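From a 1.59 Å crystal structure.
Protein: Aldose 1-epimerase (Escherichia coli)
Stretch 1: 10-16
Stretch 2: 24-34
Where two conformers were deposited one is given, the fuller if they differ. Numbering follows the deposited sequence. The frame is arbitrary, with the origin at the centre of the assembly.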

ATOM      1  N   GLY A  10      -4.485  19.855  15.245  1.00 35.96           N
ATOM      2  CA  GLY A  10      -4.862  19.414  16.572  1.00 39.28           C
ATOM      3  C   GLY A  10      -3.712  18.594  17.151  1.00 37.71           C
ATOM      4  O   GLY A  10      -2.575  19.029  17.147  1.00 38.34           O
ATOM      5  N   SER A  11      -4.011  17.372  17.578  1.00 38.26           N
ATOM      6  CA  SER A  11      -3.026  16.489  18.200  0.50 35.77           C
ATOM      7  C   SER A  11      -2.405  15.546  17.166  1.00 32.98           C
ATOM      8  O   SER A  11      -1.529  14.739  17.501  1.00 30.26           O
ATOM      9  N   LEU A  12      -2.870  15.637  15.924  1.00 28.62           N
ATOM     10  CA  LEU A  12      -2.340  14.738  14.844  1.00 27.53           C
ATOM     11  C   LEU A  12      -1.170  15.359  14.128  1.00 28.50           C
ATOM     12  O   LEU A  12      -1.194  16.535  13.810  1.00 28.10           O
ATOM     13  N   LYS A  13      -0.168  14.542  13.851  1.00 25.90           N
ATOM     14  CA  LYS A  13       1.050  15.001  13.180  1.00 25.13           C
ATOM     15  C   LYS A  13       1.452  13.941  12.179  1.00 23.15           C
ATOM     16  O   LYS A  13       1.396  12.751  12.479  1.00 23.64           O
ATOM     17  N   LEU A  14       1.862  14.393  11.005  1.00 22.19           N
ATOM     18  CA  LEU A  14       2.311  13.518   9.935  1.00 20.12           C
ATOM     19  C   LEU A  14       3.656  14.006   9.392  1.00 22.04           C
ATOM     20  O   LEU A  14       3.825  15.177   9.105  1.00 22.26           O
ATOM     21  N   ASP A  15       4.590  13.096   9.206  1.00 20.79           N
ATOM     22  CA  ASP A  15       5.854  13.390   8.512  1.00 20.77           C
ATOM     23  C   ASP A  15       5.884  12.615   7.186  1.00 20.85           C
ATOM     24  O   ASP A  15       5.532  11.433   7.156  1.00 18.92           O
ATOM     25  N   VAL A  16       6.328  13.276   6.108  1.00 18.36           N
ATOM     26  CA  VAL A  16       6.379  12.687   4.766  1.00 18.40           C
ATOM     27  C   VAL A  16       7.723  12.995   4.150  1.00 18.37           C
ATOM     28  O   VAL A  16       8.207  14.108   4.290  1.00 19.39           O
ATOM     29  N   GLU A  24       6.708   8.967   6.941  1.00 16.16           N
ATOM     30  CA  GLU A  24       7.754   8.616   7.951  1.00 19.44           C
ATOM     31  C   GLU A  24       7.248   8.650   9.404  1.00 18.51           C
ATOM     32  O   GLU A  24       7.961   8.262  10.316  1.00 19.86           O
ATOM     33  N   GLY A  25       6.023   9.111   9.605  1.00 18.66           N
ATOM     34  CA  GLY A  25       5.367   9.036  10.900  1.00 19.24           C
ATOM     35  C   GLY A  25       3.955   9.574  10.827  1.00 20.29           C
ATOM     36  O   GLY A  25       3.665  10.450  10.040  1.00 19.66           O
ATOM     37  N   PHE A  26       3.097   9.020  11.678  1.00 21.79           N
ATOM     38  CA  PHE A  26       1.743   9.487  11.867  1.00 20.42           C
ATOM     39  C   PHE A  26       1.417   9.228  13.333  1.00 22.79           C
ATOM     40  O   PHE A  26       1.467   8.074  13.795  1.00 23.45           O
ATOM     41  N   TRP A  27       1.165  10.315  14.066  1.00 22.51           N
ATOM     42  CA  TRP A  27       1.023  10.271  15.510  1.00 23.64           C
ATOM     43  C   TRP A  27      -0.186  11.078  15.997  1.00 26.90           C
ATOM     44  O   TRP A  27      -0.623  12.012  15.344  1.00 24.86           O
ATOM     45  N   ARG A  28      -0.738  10.627  17.119  1.00 27.94           N
ATOM     46  CA  ARG A  28      -1.704  11.413  17.876  0.50 30.91           C
ATOM     47  C   ARG A  28      -1.000  11.677  19.182  1.00 31.07           C
ATOM     48  O   ARG A  28      -0.695  10.739  19.911  1.00 31.27           O
ATOM     49  N   ASP A  29      -0.669  12.949  19.451  1.00 32.07           N
ATOM     50  CA  ASP A  29       0.226  13.283  20.568  1.00 32.79           C
ATOM     51  C   ASP A  29       1.507  12.457  20.347  1.00 30.87           C
ATOM     52  O   ASP A  29       2.029  12.498  19.234  1.00 30.83           O
ATOM     53  N   THR A  30       1.967  11.677  21.335  1.00 32.15           N
ATOM     54  CA  THR A  30       3.189  10.867  21.203  1.00 31.83           C
ATOM     55  C   THR A  30       2.897   9.398  20.798  1.00 32.59           C
ATOM     56  O   THR A  30       3.826   8.590  20.685  1.00 34.19           O
ATOM     57  N   THR A  31       1.629   9.084  20.531  1.00 28.42           N
ATOM     58  CA  THR A  31       1.186   7.723  20.203  1.00 28.08           C
ATOM     59  C   THR A  31       1.310   7.479  18.687  1.00 26.04           C
ATOM     60  O   THR A  31       0.724   8.189  17.884  1.00 24.48           O
ATOM     61  N   PRO A  32       2.092   6.464  18.299  1.00 25.38           N
ATOM     62  CA  PRO A  32       2.225   6.165  16.881  1.00 24.45           C
ATOM     63  C   PRO A  32       1.033   5.413  16.364  1.00 25.86           C
ATOM     64  O   PRO A  32       0.610   4.411  16.966  1.00 27.03           O
ATOM     65  N   LEU A  33       0.452   5.958  15.315  1.00 23.13           N
ATOM     66  CA  LEU A  33      -0.692   5.325  14.647  1.00 23.18           C
ATOM     67  C   LEU A  33      -0.232   4.404  13.553  1.00 21.97           C
ATOM     68  O   LEU A  33      -0.921   3.444  13.189  1.00 23.21           O
ATOM     69  N   LEU A  34       0.865   4.804  12.900  1.00 22.25           N
ATOM     70  CA  LEU A  34       1.614   3.937  12.008  1.00 20.83           C
ATOM     71  C   LEU A  34       2.985   3.742  12.659  1.00 22.34           C
ATOM     72  O   LEU A  34       3.437   4.533  13.509  1.00 21.94           O
TER

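Strands 12-16 and 24-28 pair antiparallel; being extended, each sends successive side chains to alternate faces of the sheet. Backbone hydrogen bonds fix the register: K13 N to W27 O (3.0 Å), W27 N to K13 O (2.9 Å), D15 N to G25 O (2.9 Å), E24 N to D15 O (2.7 Å) and, beyond the strands, D29 N to S11 O (2.8 Å). Apolar packing occupies the face carrying L12, L14, F26 and R28. L12 (m, t) brings CD2 to 4.2 Å from F26 CE1, 3.9 Å from R28 CB and 3.9 Å from L33 CD1; L33 is also m, t. L14 (t, p) sets CD1 3.9 Å from CD1 of F26, whose chi1 is t. On the face of K13, D15 and W27, the indole (chi1 m) leans across G25, where a CB would clash with W27 CH2. K13 (t, t, p, t) lays CE 3.7 Å from W27 CE3, and its NZ forms an off-centre cation-pi contact, 5.0 Å from the six-membered-ring centroid. D15 (chi1 m) places OD2 at the ring edge, 3.7 Å from W27 CH2; both carboxylate oxygens are hydrogen-bonded elsewhere in the structure. At the open end, S11 (p) points toward the partner, OG 3.3 Å from R28 CG. Water 1 donates to S11 O (2.9 Å) and D29 O (2.7 Å), bridging the two backbones.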

ATOM      1  CB  SER A  11      -3.671  15.689  19.351  0.50 37.30           C
ATOM      2  OG  SER A  11      -4.626  14.734  18.886  0.50 40.81           O
ATOM      3  CB  LEU A  12      -3.369  14.448  13.764  1.00 30.75           C
ATOM      4  CG  LEU A  12      -4.549  13.559  14.112  1.00 33.76           C
ATOM      5  CD1 LEU A  12      -5.347  13.310  12.804  1.00 31.40           C
ATOM      6  CD2 LEU A  12      -4.118  12.259  14.756  1.00 39.89           C
ATOM      7  CB  LYS A  13       2.177  15.184  14.177  1.00 25.96           C
ATOM      8  CG  LYS A  13       3.434  15.824  13.505  1.00 27.91           C
ATOM      9  CD  LYS A  13       4.516  16.243  14.510  1.00 36.37           C
ATOM     10  CE  LYS A  13       5.309  15.063  15.005  1.00 38.79           C
ATOM     11  NZ  LYS A  13       6.663  15.463  15.672  1.00 43.45           N
ATOM     12  CB  LEU A  14       1.279  13.548   8.788  1.00 21.41           C
ATOM     13  CG  LEU A  14       1.453  12.603   7.598  1.00 22.59           C
ATOM     14  CD1 LEU A  14       1.018  11.213   7.991  1.00 22.72           C
ATOM     15  CD2 LEU A  14       0.728  13.097   6.303  1.00 22.94           C
ATOM     16  CB  ASP A  15       7.044  12.922   9.358  1.00 21.25           C
ATOM     17  CG  ASP A  15       7.389  13.866  10.502  1.00 24.86           C
ATOM     18  OD1 ASP A  15       6.739  14.944  10.668  1.00 27.13           O
ATOM     19  OD2 ASP A  15       8.385  13.568  11.231  1.00 31.35           O
ATOM     20  CB  VAL A  16       5.292  13.253   3.816  1.00 18.88           C
ATOM     21  CG1 VAL A  16       5.386  12.641   2.414  1.00 21.38           C
ATOM     22  CG2 VAL A  16       3.887  13.071   4.410  1.00 21.89           C
ATOM     23  CB  GLU A  24       9.003   9.516   7.786  1.00 18.75           C
ATOM     24  CG  GLU A  24       9.724   9.230   6.466  1.00 19.41           C
ATOM     25  CD  GLU A  24      10.629   7.944   6.474  1.00 27.99           C
ATOM     26  OE1 GLU A  24      10.617   7.188   7.475  1.00 24.84           O
ATOM     27  OE2 GLU A  24      11.409   7.759   5.490  1.00 24.27           O
ATOM     28  CB  PHE A  26       0.798   8.713  10.933  1.00 21.87           C
ATOM     29  CG  PHE A  26      -0.626   9.165  10.988  1.00 20.54           C
ATOM     30  CD1 PHE A  26      -0.951  10.486  11.227  1.00 25.03           C
ATOM     31  CD2 PHE A  26      -1.654   8.279  10.709  1.00 23.40           C
ATOM     32  CE1 PHE A  26      -2.304  10.897  11.269  1.00 30.17           C
ATOM     33  CE2 PHE A  26      -2.988   8.689  10.739  1.00 25.72           C
ATOM     34  CZ  PHE A  26      -3.322   9.964  11.022  1.00 24.55           C
ATOM     35  CB  TRP A  27       2.231  10.871  16.218  1.00 26.27           C
ATOM     36  CG  TRP A  27       3.569  10.292  15.944  1.00 22.23           C
ATOM     37  CD1 TRP A  27       4.217   9.297  16.668  1.00 26.87           C
ATOM     38  CD2 TRP A  27       4.488  10.692  14.914  1.00 23.47           C
ATOM     39  NE1 TRP A  27       5.445   9.058  16.117  1.00 27.82           N
ATOM     40  CE2 TRP A  27       5.631   9.885  15.041  1.00 26.06           C
ATOM     41  CE3 TRP A  27       4.464  11.675  13.932  1.00 24.91           C
ATOM     42  CZ2 TRP A  27       6.774  10.073  14.246  1.00 28.46           C
ATOM     43  CZ3 TRP A  27       5.575  11.820  13.087  1.00 25.06           C
ATOM     44  CH2 TRP A  27       6.722  11.043  13.280  1.00 27.38           C
ATOM     45  CB  ARG A  28      -2.996  10.638  18.083  0.50 31.85           C
ATOM     46  CG  ARG A  28      -4.116  11.514  18.634  0.50 35.89           C
ATOM     47  CD  ARG A  28      -5.040  10.696  19.487  0.50 42.54           C
ATOM     48  NE  ARG A  28      -4.306  10.002  20.551  0.50 45.49           N
ATOM     49  CZ  ARG A  28      -4.401   8.702  20.789  0.50 43.45           C
ATOM     50  NH1 ARG A  28      -5.213   7.956  20.052  0.50 45.20           N
ATOM     51  NH2 ARG A  28      -3.697   8.161  21.775  0.50 43.18           N
ATOM     52  CB  ASP A  29      -0.449  13.025  21.945  1.00 37.43           C
ATOM     53  CG  ASP A  29      -1.534  14.031  22.249  1.00 46.00           C
ATOM     54  OD1 ASP A  29      -1.313  15.214  21.883  1.00 48.82           O
ATOM     55  OD2 ASP A  29      -2.586  13.658  22.836  1.00 45.07           O
ATOM     56  CB  THR A  30       4.017  10.886  22.487  1.00 37.57           C
ATOM     57  OG1 THR A  30       3.240  10.319  23.548  1.00 38.98           O
ATOM     58  CG2 THR A  30       4.451  12.355  22.856  1.00 39.48           C
ATOM     59  CB  THR A  31      -0.312   7.451  20.613  1.00 31.10           C
ATOM     60  OG1 THR A  31      -0.508   7.757  21.991  1.00 33.45           O
ATOM     61  CG2 THR A  31      -0.742   5.954  20.346  1.00 31.41           C
ATOM     62  CB  PRO A  32       3.484   5.325  16.781  1.00 26.76           C
ATOM     63  CG  PRO A  32       3.879   4.964  18.154  1.00 31.76           C
ATOM     64  CD  PRO A  32       3.082   5.750  19.132  1.00 29.36           C
ATOM     65  CB  LEU A  33      -1.610   6.410  14.080  1.00 24.35           C
ATOM     66  CG  LEU A  33      -2.087   7.447  15.108  1.00 26.18           C
ATOM     67  CD1 LEU A  33      -2.908   8.520  14.424  1.00 26.21           C
ATOM     68  CD2 LEU A  33      -2.900   6.774  16.288  1.00 28.06           C
ATOM     69  CB  LEU A  34       1.801   4.604  10.632  1.00 21.23           C
ATOM     70  CG  LEU A  34       0.620   4.873   9.714  1.00 19.89           C
ATOM     71  CD1 LEU A  34       1.014   5.643   8.446  1.00 21.41           C
ATOM     72  CD2 LEU A  34      -0.099   3.514   9.399  1.00 22.29           C
TER
HETATM   73  O   HOH W   1       1.334  14.287  17.363  1.00 31.20           O